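PDB 3CKY: 2-(hydroxymethyl)glutarate dehydrogenase from Eubacterium barkeri, which catalyses the NADH-dependent reduction of 2-formylglutarate to (S)-2-hydroxymethylglutarate, a reversible step in the fermentation of nicotinate. Local coordinates for residues S99-S104 / G252-V257; N177-G182 / P260-A265; K201-Q206 / F226-D231; F236-Q241 / Q267-G272; V288-Q291 / V297-G300. All coordinates share one frame; numbering follows the deposited sequence.

Contact 1. Residues S99-S104 / G252-V257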
# COMPACT_ATOMS: atom_id res chain seq x y z
N SER A 99 -4.60 19.28 -16.92
CA SER A 99 -3.93 18.27 -16.13
C SER A 99 -4.68 16.92 -16.24
O SER A 99 -5.56 16.61 -15.44
CB SER A 99 -3.83 18.75 -14.69
OG SER A 99 -3.13 17.80 -13.92
N VAL A 100 -4.27 16.12 -17.22
CA VAL A 100 -4.94 14.87 -17.53
C VAL A 100 -3.94 13.75 -17.84
O VAL A 100 -2.76 13.99 -18.04
CB VAL A 100 -5.91 15.04 -18.73
CG1 VAL A 100 -7.04 16.02 -18.39
CG2 VAL A 100 -5.15 15.46 -19.99
N SER A 101 -4.42 12.51 -17.86
CA SER A 101 -3.58 11.37 -18.21
C SER A 101 -3.24 11.39 -19.70
O SER A 101 -4.02 11.91 -20.50
CB SER A 101 -4.29 10.06 -17.87
OG SER A 101 -5.44 9.91 -18.68
N PRO A 102 -2.06 10.84 -20.07
CA PRO A 102 -1.72 10.68 -21.47
C PRO A 102 -2.82 10.01 -22.30
O PRO A 102 -3.11 10.46 -23.41
CB PRO A 102 -0.47 9.79 -21.43
CG PRO A 102 0.14 10.04 -20.10
CD PRO A 102 -0.99 10.36 -19.17
N SER A 103 -3.43 8.96 -21.75
CA SER A 103 -4.48 8.21 -22.45
C SER A 103 -5.67 9.10 -22.79
O SER A 103 -6.22 9.00 -23.88
CB SER A 103 -4.95 7.03 -21.59
OG SER A 103 -5.62 7.50 -20.44
N SER A 104 -6.07 9.95 -21.85
CA SER A 104 -7.09 10.97 -22.08
C SER A 104 -6.80 11.77 -23.35
O SER A 104 -7.69 11.95 -24.20
CB SER A 104 -7.16 11.93 -20.87
OG SER A 104 -7.64 13.23 -21.24
N GLY A 252 -0.62 4.71 -14.31
CA GLY A 252 -0.12 3.39 -13.94
C GLY A 252 -1.05 2.24 -14.32
O GLY A 252 -0.60 1.21 -14.81
N LYS A 253 -2.35 2.43 -14.07
CA LYS A 253 -3.38 1.45 -14.41
C LYS A 253 -3.46 1.26 -15.92
O LYS A 253 -3.50 0.13 -16.40
CB LYS A 253 -4.75 1.87 -13.84
CG LYS A 253 -5.95 1.09 -14.40
CD LYS A 253 -7.24 1.34 -13.60
CE LYS A 253 -8.38 0.38 -14.04
NZ LYS A 253 -9.56 0.29 -13.07
N GLU A 254 -3.49 2.37 -16.66
CA GLU A 254 -3.58 2.33 -18.13
C GLU A 254 -2.32 1.73 -18.78
O GLU A 254 -2.40 1.09 -19.82
CB GLU A 254 -3.83 3.74 -18.69
CG GLU A 254 -5.20 4.31 -18.31
CD GLU A 254 -5.30 5.84 -18.45
OE1 GLU A 254 -4.26 6.55 -18.51
OE2 GLU A 254 -6.45 6.34 -18.49
N GLY A 255 -1.16 1.94 -18.16
CA GLY A 255 0.10 1.39 -18.67
C GLY A 255 0.55 0.09 -18.02
O GLY A 255 1.60 -0.44 -18.37
N ASN A 256 -0.24 -0.45 -17.09
CA ASN A 256 0.15 -1.64 -16.31
C ASN A 256 1.52 -1.49 -15.66
O ASN A 256 2.38 -2.35 -15.80
CB ASN A 256 0.09 -2.92 -17.14
CG ASN A 256 -1.27 -3.15 -17.73
OD1 ASN A 256 -2.27 -3.22 -17.01
ND2 ASN A 256 -1.32 -3.27 -19.03
N VAL A 257 1.70 -0.38 -14.97
CA VAL A 257 2.92 -0.12 -14.22
C VAL A 257 2.54 0.04 -12.75
O VAL A 257 1.87 1.00 -12.40
CB VAL A 257 3.63 1.16 -14.70
CG1 VAL A 257 4.83 1.48 -13.81
CG2 VAL A 257 4.06 1.02 -16.16
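Ser-103 and Ser-101 both turn their CB atoms toward the carboxylate of Glu-254, which reaches across from the last turns of helix 238-255. Ser-101 CB lies 3.6 Å from Glu-254 OE1, an ordinary contact. The model sets the hydroxyl of Ser-103 against the carboxylate at a spacing too short to trust, so the exact places of both groups are doubtful. The two serines also pair with each other, OG of Ser-101 to OG of Ser-103 at 3.0 Å, a hydrogen bond in which either may donate and whose length shares that doubt. Glu-254 spans the gap because CG stands opposite its own carbonyl carbon (chi1 -66°) and the chain beyond runs extended. Ser-101 is the N-cap of helix 102-114, a position suited to a small hydroxyl residue, and Pro-102 fits the first turn, where no earlier carbonyl awaits its nitrogen. Behind Glu-254, helix 238-255 ends in a Schellman motif: Asn-256 has positive phi, Val-257 N bonds back to Gly-252 O at 2.8 Å, and Asn-256 N bonds weakly to Lys-253 O. Further out, Pro-102 packs on helix 169-197, and Ser-101 OG has a weak hydrogen bond to Glu-250 OE1. The contact thus joins the Rossmann domain to the helical domain, just beyond Ser-99, which probably binds NAD(+). A carboxylate facing the start of helix 102-114 would probably be steadied by the helix dipole, while Glu-250, of like charge, is likely to oppose this and raise the proton affinity of the pair.

Contact 2. Residues N177-G182 / P260-A265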
# COMPACT_ATOMS: atom_id res chain seq x y z
N ASN A 177 6.82 14.12 -12.66
CA ASN A 177 7.41 15.09 -11.76
C ASN A 177 6.61 15.28 -10.48
O ASN A 177 7.16 15.24 -9.39
CB ASN A 177 7.60 16.45 -12.44
CG ASN A 177 8.17 17.50 -11.49
OD1 ASN A 177 9.36 17.49 -11.18
ND2 ASN A 177 7.32 18.41 -11.01
N ASN A 178 5.30 15.49 -10.63
CA ASN A 178 4.40 15.79 -9.49
C ASN A 178 4.15 14.61 -8.56
O ASN A 178 3.88 14.80 -7.39
CB ASN A 178 3.07 16.29 -10.02
CG ASN A 178 3.19 17.63 -10.71
OD1 ASN A 178 4.25 18.24 -10.73
ND2 ASN A 178 2.10 18.07 -11.32
N LEU A 179 4.20 13.41 -9.12
CA LEU A 179 4.23 12.14 -8.39
C LEU A 179 5.42 12.11 -7.43
O LEU A 179 5.29 11.76 -6.28
CB LEU A 179 4.33 11.01 -9.42
CG LEU A 179 4.66 9.54 -9.19
CD1 LEU A 179 4.57 8.83 -10.56
CD2 LEU A 179 6.02 9.29 -8.51
N LEU A 180 6.59 12.49 -7.93
CA LEU A 180 7.80 12.47 -7.13
C LEU A 180 7.75 13.52 -6.03
O LEU A 180 8.14 13.22 -4.90
CB LEU A 180 9.04 12.68 -8.01
CG LEU A 180 9.37 11.49 -8.93
CD1 LEU A 180 10.43 11.88 -9.96
CD2 LEU A 180 9.82 10.29 -8.07
N LEU A 181 7.27 14.73 -6.36
CA LEU A 181 7.02 15.76 -5.35
C LEU A 181 6.14 15.24 -4.21
O LEU A 181 6.47 15.40 -3.04
CB LEU A 181 6.36 16.99 -5.98
CG LEU A 181 5.98 18.16 -5.04
CD1 LEU A 181 7.23 18.66 -4.24
CD2 LEU A 181 5.34 19.30 -5.82
N GLY A 182 5.01 14.63 -4.57
CA GLY A 182 4.09 14.07 -3.60
C GLY A 182 4.67 12.96 -2.75
O GLY A 182 4.51 12.98 -1.53
N PRO A 260 3.47 1.41 -6.12
CA PRO A 260 3.21 1.23 -4.68
C PRO A 260 3.50 2.46 -3.81
O PRO A 260 2.71 2.77 -2.92
CB PRO A 260 4.14 0.06 -4.30
CG PRO A 260 5.16 -0.02 -5.37
CD PRO A 260 4.46 0.44 -6.62
N MET A 261 4.61 3.14 -4.04
CA MET A 261 4.95 4.34 -3.26
C MET A 261 3.96 5.45 -3.52
O MET A 261 3.54 6.15 -2.60
CB MET A 261 6.36 4.84 -3.61
CG MET A 261 7.46 3.85 -3.29
SD MET A 261 7.64 3.49 -1.54
CE MET A 261 8.38 5.04 -0.94
N THR A 262 3.59 5.63 -4.78
CA THR A 262 2.60 6.63 -5.17
C THR A 262 1.27 6.34 -4.51
O THR A 262 0.63 7.26 -3.98
CB THR A 262 2.41 6.65 -6.70
OG1 THR A 262 3.69 6.90 -7.32
CG2 THR A 262 1.40 7.70 -7.12
N ALA A 263 0.86 5.07 -4.57
CA ALA A 263 -0.40 4.61 -4.00
C ALA A 263 -0.45 4.94 -2.52
O ALA A 263 -1.49 5.45 -2.01
CB ALA A 263 -0.58 3.11 -4.23
N MET A 264 0.65 4.64 -1.81
CA MET A 264 0.65 4.88 -0.38
C MET A 264 0.66 6.38 -0.09
O MET A 264 -0.08 6.83 0.79
CB MET A 264 1.78 4.12 0.35
CG MET A 264 1.53 2.60 0.56
SD MET A 264 -0.20 2.05 0.79
CE MET A 264 -0.61 2.95 2.29
N ALA A 265 1.45 7.15 -0.84
CA ALA A 265 1.42 8.62 -0.71
C ALA A 265 0.01 9.16 -0.88
O ALA A 265 -0.43 10.03 -0.15
CB ALA A 265 2.38 9.29 -1.72
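Thr-262 OG1 is gripped by Glu-190 OE1 of the third subunit through a hydrogen bond and sits against the branch of Leu-179, 3.4 Å from CG and 3.5 Å from CD2. The other oxygen of that glutamate accepts from Met-261 N, so one foreign carboxylate holds both a side chain and a backbone amide in the first turn of helix 260-274. With OG1 beside its own backbone N (chi1 -57°), Thr-262 offers the oxygen to this acid, and its side chain meets that of Leu-179 at about a right angle. One turn on, Gly-182 O approaches Ala-265 CB at 4.3 Å. Small residues there suit helices this near: CA of Gly-182 and CA of Ala-265 are 6.7 Å apart, and CA of Leu-179 and CA of Thr-262 are 6.6 Å apart. The pair joins the long helix 169-197, which carries the probable catalytic Lys-174 in an earlier turn, to helix 260-274 in the helical domain. Van der Waals contact joins the helices within the chain, while the hydroxyl of Thr-262 and Met-261 N bond to the neighbouring subunit. Met-261 N, with the start of helix 260-274, would probably help stabilise the negative charge of Glu-190.

Contact 3. Residues K201-Q206 / F226-D231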
# COMPACT_ATOMS: atom_id res chain seq x y z
N LYS A 201 15.82 18.33 16.86
CA LYS A 201 15.13 19.57 16.55
C LYS A 201 14.96 19.61 15.04
O LYS A 201 15.84 19.14 14.31
CB LYS A 201 15.96 20.75 17.05
CG LYS A 201 16.06 20.75 18.56
CD LYS A 201 17.49 20.89 19.11
CE LYS A 201 18.05 22.28 18.95
NZ LYS A 201 19.11 22.59 19.99
N PRO A 202 13.82 20.16 14.56
CA PRO A 202 13.64 20.38 13.12
C PRO A 202 14.79 21.13 12.47
O PRO A 202 15.17 20.81 11.34
CB PRO A 202 12.34 21.20 13.06
CG PRO A 202 11.61 20.83 14.29
CD PRO A 202 12.65 20.57 15.34
N GLU A 203 15.36 22.11 13.18
CA GLU A 203 16.50 22.88 12.68
C GLU A 203 17.70 22.00 12.43
O GLU A 203 18.39 22.15 11.43
CB GLU A 203 16.93 23.95 13.67
CG GLU A 203 15.82 24.70 14.33
CD GLU A 203 15.38 24.02 15.60
OE1 GLU A 203 16.13 24.12 16.61
OE2 GLU A 203 14.29 23.40 15.56
N THR A 204 17.96 21.08 13.35
CA THR A 204 19.06 20.15 13.21
C THR A 204 18.89 19.29 11.97
O THR A 204 19.82 19.10 11.22
CB THR A 204 19.20 19.24 14.44
OG1 THR A 204 19.35 20.06 15.61
CG2 THR A 204 20.42 18.30 14.29
N MET A 205 17.67 18.80 11.77
CA MET A 205 17.35 18.00 10.60
C MET A 205 17.43 18.78 9.31
O MET A 205 17.98 18.31 8.33
CB MET A 205 15.97 17.35 10.76
CG MET A 205 15.97 16.18 11.73
SD MET A 205 14.39 15.29 11.82
CE MET A 205 13.35 16.48 12.69
N GLN A 206 16.90 20.00 9.30
CA GLN A 206 17.02 20.83 8.11
C GLN A 206 18.46 21.09 7.73
O GLN A 206 18.85 20.96 6.55
CB GLN A 206 16.35 22.18 8.29
CG GLN A 206 16.08 22.81 6.91
CD GLN A 206 16.00 24.29 6.95
OE1 GLN A 206 16.40 24.93 7.94
NE2 GLN A 206 15.49 24.87 5.87
N PHE A 226 6.83 26.49 5.57
CA PHE A 226 5.53 25.97 5.99
C PHE A 226 5.58 25.14 7.27
O PHE A 226 4.83 25.41 8.20
CB PHE A 226 4.89 25.13 4.87
CG PHE A 226 4.63 25.90 3.60
CD1 PHE A 226 3.45 26.63 3.43
CD2 PHE A 226 5.57 25.91 2.58
CE1 PHE A 226 3.21 27.34 2.26
CE2 PHE A 226 5.34 26.63 1.40
CZ PHE A 226 4.16 27.34 1.24
N ILE A 227 6.42 24.12 7.28
CA ILE A 227 6.46 23.16 8.36
C ILE A 227 6.98 23.84 9.62
O ILE A 227 6.30 23.87 10.62
CB ILE A 227 7.33 21.90 8.02
CG1 ILE A 227 6.67 21.10 6.88
CG2 ILE A 227 7.52 21.00 9.22
CD1 ILE A 227 7.59 20.03 6.26
N MET A 228 8.17 24.41 9.56
CA MET A 228 8.76 25.01 10.77
C MET A 228 8.04 26.28 11.22
O MET A 228 8.03 26.60 12.41
CB MET A 228 10.24 25.27 10.58
CG MET A 228 11.01 24.01 10.42
SD MET A 228 12.78 24.29 10.32
CE MET A 228 13.10 24.84 12.01
N SER A 229 7.42 26.99 10.28
CA SER A 229 6.62 28.17 10.59
C SER A 229 5.28 27.78 11.17
O SER A 229 4.71 28.53 11.95
CB SER A 229 6.39 29.02 9.34
OG SER A 229 5.35 28.50 8.51
N GLY A 230 4.76 26.63 10.76
CA GLY A 230 3.40 26.22 11.12
C GLY A 230 2.32 26.96 10.36
O GLY A 230 1.14 26.79 10.63
N ASP A 231 2.71 27.78 9.39
CA ASP A 231 1.77 28.49 8.54
C ASP A 231 1.64 27.75 7.21
O ASP A 231 2.51 27.83 6.35
CB ASP A 231 2.24 29.92 8.31
CG ASP A 231 1.30 30.73 7.41
OD1 ASP A 231 0.27 30.18 6.93
OD2 ASP A 231 1.61 31.93 7.17
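Met-228 directs its CB toward helix 202-210, and each later atom of its side chain finds something there. CG lies 4.1 Å from Pro-202 CB, and SD is barely further from that same carbon. SD also comes within 4.4 Å of Gln-206 OE1, a loose approach; the NE2 end of the same amide bonds Glu-224. At the sulfur the chain bends (chi3 69°), which swings CE over the first turn of the helix, 3.6 Å from Glu-203 CG and 3.7 Å from Glu-203 N. Two short helices of the C-terminal helical domain are thereby packed end to start: the last turn of helix 217-228 lies against the first turn of helix 202-210, where Lys-201 is the N-cap and Pro-202, needing no amide bond, follows it. A flexible, unbranched thioether suits this spot because it can lie along the proline and the aliphatic part of the glutamate. Replaced by an alanine, the residue loses everything beyond CB, which would probably leave a gap beside Pro-202 and Glu-203 CG. The same methyl that meets the glutamate also packs on the proline, Met-228 CE lying 3.9 Å from Pro-202 CB.

Contact 4. Residues F236-Q241 / Q267-G272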
# COMPACT_ATOMS: atom_id res chain seq x y z
N PHE A 236 1.04 25.08 -2.34
CA PHE A 236 0.44 24.19 -3.31
C PHE A 236 -0.58 23.32 -2.57
O PHE A 236 -0.21 22.46 -1.76
CB PHE A 236 1.52 23.36 -3.99
CG PHE A 236 1.01 22.47 -5.07
CD1 PHE A 236 0.30 23.01 -6.14
CD2 PHE A 236 1.23 21.11 -5.02
CE1 PHE A 236 -0.18 22.19 -7.14
CE2 PHE A 236 0.74 20.29 -6.02
CZ PHE A 236 0.04 20.82 -7.09
N ALA A 237 -1.86 23.56 -2.85
CA ALA A 237 -2.96 22.95 -2.11
C ALA A 237 -2.86 21.43 -2.06
O ALA A 237 -2.55 20.78 -3.06
CB ALA A 237 -4.33 23.36 -2.71
N MET A 238 -3.11 20.88 -0.88
CA MET A 238 -3.09 19.44 -0.66
C MET A 238 -4.05 18.72 -1.63
O MET A 238 -3.72 17.65 -2.14
CB MET A 238 -3.45 19.12 0.79
CG MET A 238 -3.20 17.67 1.17
SD MET A 238 -3.67 17.28 2.85
CE MET A 238 -2.57 18.31 3.83
N ASP A 239 -5.21 19.32 -1.89
CA ASP A 239 -6.17 18.77 -2.85
C ASP A 239 -5.54 18.59 -4.22
O ASP A 239 -5.80 17.61 -4.90
CB ASP A 239 -7.42 19.65 -2.97
CG ASP A 239 -8.34 19.58 -1.75
OD1 ASP A 239 -8.43 18.52 -1.08
OD2 ASP A 239 -8.99 20.59 -1.45
N LEU A 240 -4.71 19.55 -4.62
CA LEU A 240 -4.12 19.53 -5.95
C LEU A 240 -3.01 18.48 -6.07
O LEU A 240 -2.94 17.75 -7.05
CB LEU A 240 -3.62 20.91 -6.33
CG LEU A 240 -4.72 21.96 -6.48
CD1 LEU A 240 -4.13 23.35 -6.74
CD2 LEU A 240 -5.73 21.56 -7.59
N GLN A 241 -2.17 18.40 -5.05
CA GLN A 241 -1.15 17.36 -4.99
C GLN A 241 -1.77 15.95 -4.99
O GLN A 241 -1.25 15.04 -5.62
CB GLN A 241 -0.29 17.54 -3.73
CG GLN A 241 0.78 16.47 -3.56
CD GLN A 241 1.76 16.42 -4.74
OE1 GLN A 241 1.64 15.58 -5.64
NE2 GLN A 241 2.72 17.33 -4.75
N GLN A 267 -2.87 7.77 -0.27
CA GLN A 267 -3.72 7.47 0.89
C GLN A 267 -3.34 8.30 2.13
O GLN A 267 -4.20 8.67 2.92
CB GLN A 267 -3.71 5.96 1.19
CG GLN A 267 -4.31 5.10 0.11
CD GLN A 267 -5.67 5.59 -0.41
OE1 GLN A 267 -5.95 5.51 -1.61
NE2 GLN A 267 -6.52 6.07 0.48
N ILE A 268 -2.06 8.60 2.27
CA ILE A 268 -1.60 9.48 3.34
C ILE A 268 -2.14 10.90 3.14
O ILE A 268 -2.66 11.51 4.08
CB ILE A 268 -0.04 9.47 3.44
CG1 ILE A 268 0.46 8.06 3.80
CG2 ILE A 268 0.45 10.49 4.51
CD1 ILE A 268 1.95 7.88 3.63
N PHE A 269 -2.06 11.42 1.92
CA PHE A 269 -2.67 12.71 1.61
C PHE A 269 -4.20 12.69 1.73
O PHE A 269 -4.80 13.71 2.04
CB PHE A 269 -2.28 13.20 0.22
CG PHE A 269 -0.91 13.80 0.16
CD1 PHE A 269 -0.64 15.02 0.76
CD2 PHE A 269 0.12 13.14 -0.51
CE1 PHE A 269 0.63 15.60 0.68
CE2 PHE A 269 1.38 13.69 -0.59
CZ PHE A 269 1.64 14.94 0.02
N GLU A 270 -4.83 11.54 1.46
CA GLU A 270 -6.27 11.41 1.71
C GLU A 270 -6.59 11.57 3.20
O GLU A 270 -7.61 12.15 3.55
CB GLU A 270 -6.81 10.07 1.20
CG GLU A 270 -8.33 9.99 1.22
CD GLU A 270 -8.97 11.11 0.41
OE1 GLU A 270 -8.84 11.10 -0.83
OE2 GLU A 270 -9.58 12.00 1.02
N GLY A 271 -5.72 11.04 4.06
CA GLY A 271 -5.84 11.26 5.50
C GLY A 271 -5.88 12.74 5.84
O GLY A 271 -6.72 13.19 6.64
N GLY A 272 -4.98 13.52 5.24
CA GLY A 272 -4.95 14.96 5.46
C GLY A 272 -6.23 15.62 5.00
O GLY A 272 -6.76 16.50 5.67
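The first turn of helix 238-255 lies beside helix 260-274, the CA atoms of Met-238 and Phe-269 being 7.1 Å apart at their nearest pairing. Met-238 has CG opposite its backbone N (chi1 -169°), a setting that carries the chain across to the neighbouring helix. Its CG touches Phe-269 CD1 at 3.7 Å, coming at the ring from an oblique direction, and the sulfur continues past the ring to Gly-272, with Met-238 SD 3.7 Å from Gly-272 CA. Glycine is the residue that fits there: a CB on Gly-272 would fall about 2.5 Å from Met-238 SD, so the sulfur lies directly on the helix backbone. One turn after Met-238, Gln-241 places its CG over a face of the Phe-269 ring, 4.2 Å from the centroid and 20° off the ring normal, a CH-pi contact made by the aliphatic part of a polar residue. Phenylalanine suits this place because its flat ring takes Gln-241 on a face while its CD1 meets the methionine chain. Asp-239, on another side of the first turn, forms a salt bridge with Arg-273, tying the same two helices by charge beside the apolar contact. Around this pair, Met-185 of helix 169-197 packs on the Phe-269 ring, as do Leu-245 from the next turn of helix 238-255 and Val-285 from the loop before helix 286-293. Leu-277, in the loop after helix 260-274, packs on Met-238, so the contact lies between the long helix 169-197 and the loops that follow helix 260-274.

Contact 5. Residues V288-Q291 / V297-G300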
# COMPACT_ATOMS: atom_id res chain seq x y z
N VAL A 288 -1.23 14.95 9.91
CA VAL A 288 -1.75 13.57 10.06
C VAL A 288 -1.01 12.77 11.15
O VAL A 288 -1.63 12.17 12.02
CB VAL A 288 -1.71 12.75 8.75
CG1 VAL A 288 -2.11 11.28 9.02
CG2 VAL A 288 -2.62 13.38 7.69
N TRP A 289 0.31 12.82 11.12
CA TRP A 289 1.12 12.07 12.06
C TRP A 289 1.23 12.75 13.42
O TRP A 289 1.25 12.08 14.46
CB TRP A 289 2.50 11.80 11.46
CG TRP A 289 2.46 11.06 10.14
CD1 TRP A 289 3.08 11.42 9.00
CD2 TRP A 289 1.72 9.85 9.84
NE1 TRP A 289 2.80 10.52 7.99
CE2 TRP A 289 1.96 9.55 8.48
CE3 TRP A 289 0.88 9.01 10.58
CZ2 TRP A 289 1.40 8.43 7.84
CZ3 TRP A 289 0.31 7.90 9.94
CH2 TRP A 289 0.59 7.62 8.59
N GLU A 290 1.29 14.08 13.42
CA GLU A 290 1.30 14.88 14.66
C GLU A 290 0.06 14.63 15.47
O GLU A 290 0.13 14.46 16.69
CB GLU A 290 1.43 16.38 14.35
CG GLU A 290 2.75 16.72 13.70
CD GLU A 290 2.91 18.19 13.37
OE1 GLU A 290 3.98 18.75 13.74
OE2 GLU A 290 1.99 18.78 12.76
N GLN A 291 -1.08 14.60 14.80
CA GLN A 291 -2.33 14.39 15.50
C GLN A 291 -2.38 12.97 16.06
O GLN A 291 -2.84 12.76 17.18
CB GLN A 291 -3.52 14.67 14.57
CG GLN A 291 -4.90 14.43 15.20
CD GLN A 291 -5.12 15.20 16.50
OE1 GLN A 291 -4.87 16.41 16.56
NE2 GLN A 291 -5.60 14.51 17.54
N VAL A 297 6.10 18.83 15.40
CA VAL A 297 7.16 19.21 14.49
C VAL A 297 6.89 20.63 13.99
O VAL A 297 7.75 21.52 14.11
CB VAL A 297 7.24 18.25 13.27
CG1 VAL A 297 8.41 18.63 12.36
CG2 VAL A 297 7.38 16.80 13.72
N SER A 298 5.70 20.83 13.43
CA SER A 298 5.38 22.10 12.79
C SER A 298 5.28 23.18 13.84
O SER A 298 4.83 22.91 14.95
CB SER A 298 4.08 22.02 11.94
OG SER A 298 2.90 21.83 12.72
N GLY A 299 5.73 24.38 13.51
CA GLY A 299 5.75 25.48 14.47
C GLY A 299 4.40 26.14 14.58
O GLY A 299 3.36 25.53 14.30
N GLY A 300 4.40 27.40 15.02
CA GLY A 300 3.17 28.17 15.19
C GLY A 300 2.50 27.83 16.50
O GLY A 300 3.15 27.28 17.39
O HOH W 1 3.17 21.04 15.80
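Glu-290, on the last helix of the C-terminal helical domain, holds the tail of the chain where it folds back at Val-297 and Ser-298. One carboxylate oxygen receives two successive amides. Val-297 N donates to Glu-290 OE1 at 2.7 Å through the anti lone pair, with an angle of 153° at the hydrogen. Ser-298 N reaches the same OE1, also at 2.7 Å, through the syn lone pair and almost straight (170°). Glutamate has the right length: CG is opposite its carbonyl carbon and the chain runs extended (chi2 180°), putting the acid beside the loop. A leucine in its place would probably leave both amides without an acceptor and free the tail to shift. Glu-290 OE1 also rests 3.3 Å from Val-297 CB, whose apolar branches pack on Val-193 and Val-196 of helix 169-197, so a valine suits this buried side. Ser-298 OG lies 3.2 Å from Glu-290 OE2, a bond that is not settled because its proton has another acceptor within reach. Gly-299 next along bonds through its backbone to Ile-227. Two converging amides would probably favour the ionised form of Glu-290. A water adds a further link, donating to Glu-290 OE1 at 3.2 Å and to Ser-298 O at 2.6 Å.

Contacts 2 and 4 form the buried part, sharing helix 260-274 and meeting where Gln-241 and Phe-269 touch Gly-182. Contact 4 is apolar and CH-pi packing; contact 2 is van der Waals contact round a threonine hydroxyl that bonds to another subunit. Contact 1 shares helix 238-255 with contact 4, at the helix's other end, but is partly buried, polar and, unlike the others, bridges the Rossmann and helical domains. Contacts 3 and 5 lie further from the centre of the chain and touch through Ile-227 and the tail. Contact 3 is surface packing of a thioether, whereas contact 5, partly buried, is held by backbone amides on a carboxylate. Contact 5 also meets contact 4, Val-288 resting on Gly-272.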